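Local coordinates for putative NADH-flavin reductase (Lactobacillus casei ATCC 334, PDB 3H2S), which binds NADPH and is probably a Rossmann-fold oxidoreductase acting on the CH-NH group of donors, at residues Ser91-Ser96 with Ala149-Ile154; Ala58-Val63 with Thr87-Leu92. One frame throughout, in Å; residues are numbered along the deposited sequence.

Interaction 1: residues Ser91-Ser96 with Ala149-Ile154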
loop_
_atom_site.group_PDB
_atom_site.type_symbol
_atom_site.label_atom_id
_atom_site.label_comp_id
_atom_site.label_asym_id
_atom_site.label_seq_id
_atom_site.Cartn_x
_atom_site.Cartn_y
_atom_site.Cartn_z
ATOM N N SER A 91 -0.569 -1.502 7.655
ATOM C CA SER A 91 0.772 -1.345 8.204
ATOM C C SER A 91 0.765 -1.317 9.727
ATOM O O SER A 91 1.776 -1.624 10.361
ATOM C CB SER A 91 1.440 -0.087 7.651
ATOM O OG SER A 91 1.002 1.078 8.338
ATOM N N LEU A 92 -0.392 -1.001 10.314
ATOM C CA LEU A 92 -0.521 -0.932 11.775
ATOM C C LEU A 92 -0.931 -2.282 12.350
ATOM O O LEU A 92 -1.017 -2.440 13.564
ATOM C CB LEU A 92 -1.571 0.114 12.174
ATOM C CG LEU A 92 -1.410 1.522 11.603
ATOM C CD1 LEU A 92 -2.574 2.409 12.033
ATOM C CD2 LEU A 92 -0.074 2.109 12.082
ATOM N N LEU A 93 -1.294 -3.218 11.481
ATOM C CA LEU A 93 -1.806 -4.498 11.948
ATOM C C LEU A 93 -0.821 -5.657 11.825
ATOM O O LEU A 93 -1.188 -6.808 12.047
ATOM C CB LEU A 93 -3.113 -4.828 11.237
ATOM C CG LEU A 93 -4.157 -3.715 11.313
ATOM C CD1 LEU A 93 -5.391 -4.148 10.584
ATOM C CD2 LEU A 93 -4.461 -3.378 12.771
ATOM N N ARG A 94 0.437 -5.355 11.525
ATOM C CA ARG A 94 1.440 -6.401 11.376
ATOM C C ARG A 94 1.682 -7.104 12.712
ATOM O O ARG A 94 1.786 -6.458 13.743
ATOM C CB ARG A 94 2.743 -5.803 10.842
ATOM C CG ARG A 94 2.537 -5.051 9.520
ATOM C CD ARG A 94 2.194 -6.021 8.391
ATOM N NE ARG A 94 2.187 -5.325 7.102
ATOM C CZ ARG A 94 1.824 -5.873 5.953
ATOM N NH1 ARG A 94 1.398 -7.131 5.928
ATOM N NH2 ARG A 94 1.822 -5.140 4.843
ATOM N N ASN A 95 1.701 -8.429 12.690
ATOM C CA ASN A 95 1.818 -9.219 13.920
ATOM C C ASN A 95 0.791 -8.864 15.009
ATOM O O ASN A 95 1.138 -8.731 16.182
ATOM C CB ASN A 95 3.236 -9.121 14.483
ATOM C CG ASN A 95 4.281 -9.660 13.520
ATOM O OD1 ASN A 95 4.096 -10.725 12.914
ATOM N ND2 ASN A 95 5.361 -8.897 13.334
ATOM N N SER A 96 -0.462 -8.691 14.609
ATOM C CA SER A 96 -1.553 -8.467 15.559
ATOM C C SER A 96 -2.736 -9.344 15.174
ATOM O O SER A 96 -2.917 -9.679 14.001
ATOM C CB SER A 96 -1.966 -6.991 15.556
ATOM O OG SER A 96 -3.214 -6.787 16.204
ATOM N N ALA A 149 -1.024 -11.987 3.436
ATOM C CA ALA A 149 -1.497 -13.304 3.871
ATOM C C ALA A 149 -1.503 -13.453 5.386
ATOM O O ALA A 149 -2.012 -14.442 5.910
ATOM C CB ALA A 149 -0.652 -14.383 3.260
ATOM N N ASN A 150 -0.824 -12.547 6.078
ATOM C CA ASN A 150 -0.600 -12.683 7.513
ATOM C C ASN A 150 -1.248 -11.568 8.352
ATOM O O ASN A 150 -0.880 -11.342 9.500
ATOM C CB ASN A 150 0.901 -12.760 7.784
ATOM C CG ASN A 150 1.577 -13.855 6.971
ATOM O OD1 ASN A 150 2.493 -13.590 6.189
ATOM N ND2 ASN A 150 1.059 -15.077 7.081
ATOM N N VAL A 151 -2.291 -10.957 7.808
ATOM C CA VAL A 151 -3.080 -9.978 8.532
ATOM C C VAL A 151 -4.522 -10.445 8.499
ATOM O O VAL A 151 -4.952 -11.074 7.512
ATOM C CB VAL A 151 -2.947 -8.564 7.875
ATOM C CG1 VAL A 151 -4.045 -7.615 8.363
ATOM C CG2 VAL A 151 -1.561 -7.976 8.199
ATOM N N ASN A 152 -5.267 -10.200 9.581
ATOM C CA ASN A 152 -6.655 -10.683 9.641
ATOM C C ASN A 152 -7.650 -9.716 8.988
ATOM O O ASN A 152 -8.508 -9.132 9.664
ATOM C CB ASN A 152 -7.086 -11.015 11.079
ATOM C CG ASN A 152 -6.378 -12.244 11.624
ATOM O OD1 ASN A 152 -6.068 -13.182 10.882
ATOM N ND2 ASN A 152 -6.121 -12.247 12.925
ATOM N N TRP A 153 -7.490 -9.499 7.689
ATOM C CA TRP A 153 -8.374 -8.584 6.973
ATOM C C TRP A 153 -9.563 -9.330 6.388
ATOM O O TRP A 153 -9.530 -10.552 6.253
ATOM C CB TRP A 153 -7.618 -7.817 5.880
ATOM C CG TRP A 153 -7.014 -8.686 4.815
ATOM C CD1 TRP A 153 -5.728 -9.153 4.765
ATOM C CD2 TRP A 153 -7.686 -9.246 3.676
ATOM N NE1 TRP A 153 -5.549 -9.920 3.642
ATOM C CE2 TRP A 153 -6.727 -9.967 2.943
ATOM C CE3 TRP A 153 -8.969 -9.084 3.126
ATOM C CZ2 TRP A 153 -7.038 -10.617 1.751
ATOM C CZ3 TRP A 153 -9.266 -9.725 1.934
ATOM C CH2 TRP A 153 -8.303 -10.460 1.256
ATOM N N ILE A 154 -10.661 -8.606 6.195
ATOM C CA ILE A 154 -11.855 -9.147 5.580
ATOM C C ILE A 154 -12.400 -8.081 4.620
ATOM O O ILE A 154 -12.506 -6.909 4.976
ATOM C CB ILE A 154 -12.940 -9.474 6.625
ATOM C CG1 ILE A 154 -12.468 -10.550 7.610
ATOM C CG2 ILE A 154 -14.238 -9.930 5.941
ATOM C CD1 ILE A 154 -13.333 -10.616 8.869
HETATM O O HOH W 1 -4.454 -8.773 11.904
#
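V151 lies against L93 and R94, the first two residues of a turn, and the direct contact is almost wholly its work. On the apolar side, CG1 of V151 rests 4.1 Å from CB of L93, at the root of the leucine and not at its methyls. The valine's first torsion (chi1 164°) sets CG1 anti to its own backbone N and CG2 anti to the carbonyl carbon, beside that N and 4.0 Å from L93 O. That same CG2 approaches R94 NH1 at 3.8 Å, obliquely to the guanidinium. R94 starts out heading away from V151, but a bend at chi2 (-69°) swings the chain round until it crosses the valine at about a right angle. The same guanidinium uses NE for a salt bridge to D84 of the second subunit.

The polar part of the contact runs through water. One molecule donates to S96 O at 2.8 Å and accepts from N152 N at 2.8 Å, joining the two backbones. N152 ND2 bonds D97 O, just past the turn.

L93 to S96 form a type II beta turn, and N152 centres an inverse gamma turn. Together they pack two neighbouring helix-to-strand connections of a Rossmann-type fold, those entering the adjacent parallel strands 99-103 and 153-158.

Interaction 2: residues Ala58-Val63 with Thr87-Leu92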
loop_
_atom_site.group_PDB
_atom_site.type_symbol
_atom_site.label_atom_id
_atom_site.label_comp_id
_atom_site.label_asym_id
_atom_site.label_seq_id
_atom_site.Cartn_x
_atom_site.Cartn_y
_atom_site.Cartn_z
ATOM N N ALA A 58 -0.046 2.608 18.537
ATOM C CA ALA A 58 -0.563 2.843 19.881
ATOM C C ALA A 58 -2.055 3.199 19.908
ATOM O O ALA A 58 -2.780 2.779 20.820
ATOM C CB ALA A 58 0.262 3.911 20.600
ATOM N N ASP A 59 -2.502 4.001 18.941
ATOM C CA ASP A 59 -3.918 4.368 18.844
ATOM C C ASP A 59 -4.801 3.128 18.793
ATOM O O ASP A 59 -5.973 3.173 19.176
ATOM C CB ASP A 59 -4.182 5.237 17.600
ATOM C CG ASP A 59 -3.609 6.635 17.723
ATOM O OD1 ASP A 59 -3.500 7.138 18.863
ATOM O OD2 ASP A 59 -3.202 7.206 16.678
ATOM N N LEU A 60 -4.277 2.066 18.189
ATOM C CA LEU A 60 -5.078 0.894 17.868
ATOM C C LEU A 60 -4.824 -0.294 18.796
ATOM O O LEU A 60 -5.412 -1.351 18.616
ATOM C CB LEU A 60 -4.863 0.470 16.410
ATOM C CG LEU A 60 -5.569 1.284 15.324
ATOM C CD1 LEU A 60 -5.604 0.526 14.009
ATOM C CD2 LEU A 60 -6.969 1.684 15.752
ATOM N N ASP A 61 -3.925 -0.149 19.761
ATOM C CA ASP A 61 -3.495 -1.326 20.513
ATOM C C ASP A 61 -4.521 -1.829 21.527
ATOM O O ASP A 61 -4.552 -3.020 21.847
ATOM C CB ASP A 61 -2.122 -1.129 21.160
ATOM C CG ASP A 61 -1.327 -2.429 21.239
ATOM O OD1 ASP A 61 -1.852 -3.478 20.797
ATOM O OD2 ASP A 61 -0.177 -2.405 21.734
ATOM N N SER A 62 -5.430 -0.954 21.942
ATOM C CA SER A 62 -6.521 -1.378 22.813
ATOM C C SER A 62 -7.706 -1.987 22.058
ATOM O O SER A 62 -8.646 -2.494 22.680
ATOM C CB SER A 62 -6.994 -0.226 23.702
ATOM O OG SER A 62 -7.651 0.762 22.932
ATOM N N VAL A 63 -7.698 -1.898 20.731
ATOM C CA VAL A 63 -8.856 -2.347 19.949
ATOM C C VAL A 63 -8.706 -3.786 19.421
ATOM O O VAL A 63 -7.602 -4.234 19.089
ATOM C CB VAL A 63 -9.212 -1.371 18.802
ATOM C CG1 VAL A 63 -9.177 0.083 19.290
ATOM C CG2 VAL A 63 -8.291 -1.573 17.639
ATOM N N THR A 87 -3.681 0.848 2.953
ATOM C CA THR A 87 -2.274 0.470 3.117
ATOM C C THR A 87 -1.786 0.929 4.483
ATOM O O THR A 87 -0.988 0.247 5.124
ATOM C CB THR A 87 -1.361 1.069 2.017
ATOM O OG1 THR A 87 -1.356 2.504 2.117
ATOM C CG2 THR A 87 -1.827 0.644 0.592
ATOM N N HIS A 88 -2.225 2.112 4.915
ATOM C CA HIS A 88 -1.799 2.616 6.215
ATOM C C HIS A 88 -2.342 1.725 7.329
ATOM O O HIS A 88 -1.617 1.372 8.270
ATOM C CB HIS A 88 -2.260 4.066 6.433
ATOM C CG HIS A 88 -1.735 4.668 7.700
ATOM N ND1 HIS A 88 -0.386 4.753 7.967
ATOM C CD2 HIS A 88 -2.368 5.019 8.848
ATOM C CE1 HIS A 88 -0.211 5.236 9.187
ATOM N NE2 HIS A 88 -1.396 5.372 9.754
ATOM N N LEU A 89 -3.636 1.425 7.266
ATOM C CA LEU A 89 -4.247 0.545 8.280
ATOM C C LEU A 89 -3.554 -0.819 8.380
ATOM O O LEU A 89 -3.248 -1.300 9.476
ATOM C CB LEU A 89 -5.746 0.354 8.006
ATOM C CG LEU A 89 -6.482 -0.483 9.066
ATOM C CD1 LEU A 89 -6.165 -0.028 10.502
ATOM C CD2 LEU A 89 -7.993 -0.497 8.824
ATOM N N VAL A 90 -3.362 -1.469 7.234
ATOM C CA VAL A 90 -2.624 -2.732 7.190
ATOM C C VAL A 90 -1.246 -2.624 7.854
ATOM O O VAL A 90 -0.835 -3.511 8.614
ATOM C CB VAL A 90 -2.507 -3.285 5.741
ATOM C CG1 VAL A 90 -1.494 -4.446 5.679
ATOM C CG2 VAL A 90 -3.887 -3.766 5.254
ATOM N N SER A 91 -0.569 -1.502 7.655
ATOM C CA SER A 91 0.772 -1.345 8.204
ATOM C C SER A 91 0.765 -1.317 9.727
ATOM O O SER A 91 1.776 -1.624 10.361
ATOM C CB SER A 91 1.440 -0.087 7.651
ATOM O OG SER A 91 1.002 1.078 8.338
ATOM N N LEU A 92 -0.392 -1.001 10.314
ATOM C CA LEU A 92 -0.521 -0.932 11.775
ATOM C C LEU A 92 -0.931 -2.282 12.350
ATOM O O LEU A 92 -1.017 -2.440 13.564
ATOM C CB LEU A 92 -1.571 0.114 12.174
ATOM C CG LEU A 92 -1.410 1.522 11.603
ATOM C CD1 LEU A 92 -2.574 2.409 12.033
ATOM C CD2 LEU A 92 -0.074 2.109 12.082
#
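The carbonyl oxygen of H88 is taken up by the last turn of helix 80-91, just behind L92, which faces L60 across the contact. S91 OG donates to H88 O at 2.6 Å, standing 20° off the carbonyl plane with a C=O···donor angle of 129°. L92 N reaches the same oxygen only weakly and bonds more closely to L89 O, at 3.0 Å. CG of L92 lies over one face of the H88 imidazole, 4.2 Å above the plane and displaced toward the rim.

Across the contact, everything converges on one methyl. L60 CD1 meets L89 CD1 at 3.6 Å and L92 CD1 at 4.1 Å, and L60 crosses each of these leucines at about a right angle. L89 begins pointing obliquely to the other segment; with CG anti to its backbone N (chi1 -176°), its CD1 is carried up to L60. L60 and L92 both start out toward the opposing segment.

Beneath them, L60 and L89 both press on V66 of strand 65-68, and they also reach strand 2-6, L60 at A4 and L89 at L6. The short helix 57-60 and the end of helix 80-91 therefore share one face of the Rossmann sheet. Around the leucines, D59 OD2 pairs with K50 and T56 N, while H88 NE2 bonds L55 O.

The chemistry across the two segments is purely apolar, methyl against methyl with no polar bond between them. The polar groups nearby find partners within their own segment, as S91 OG does, or in residues 50-56, as D59 and H88 do, so what the contact itself offers is burial of the leucine methyls.

Interactions 1 and 2 are successive uses of the same piece of chain: they share S91 and L92, and their centres are 9 Å apart. Where helix 80-91 gives way to loop, its L89 and L92 serve the 58-63 side and the next residues serve 149-154. The two contacts meet directly, L93 CD2 lying 4.3 Å from L60 CD1, so L93 links them by packing on L60. Both also border the second subunit, whose D84 packs on S91. Interaction 1 is remote from the cofactor. Interaction 2 comes nearer: the L89 side chain is about 7 Å from that of L70, an NADPH-binding residue, and about 12 Å from the bound NADPH.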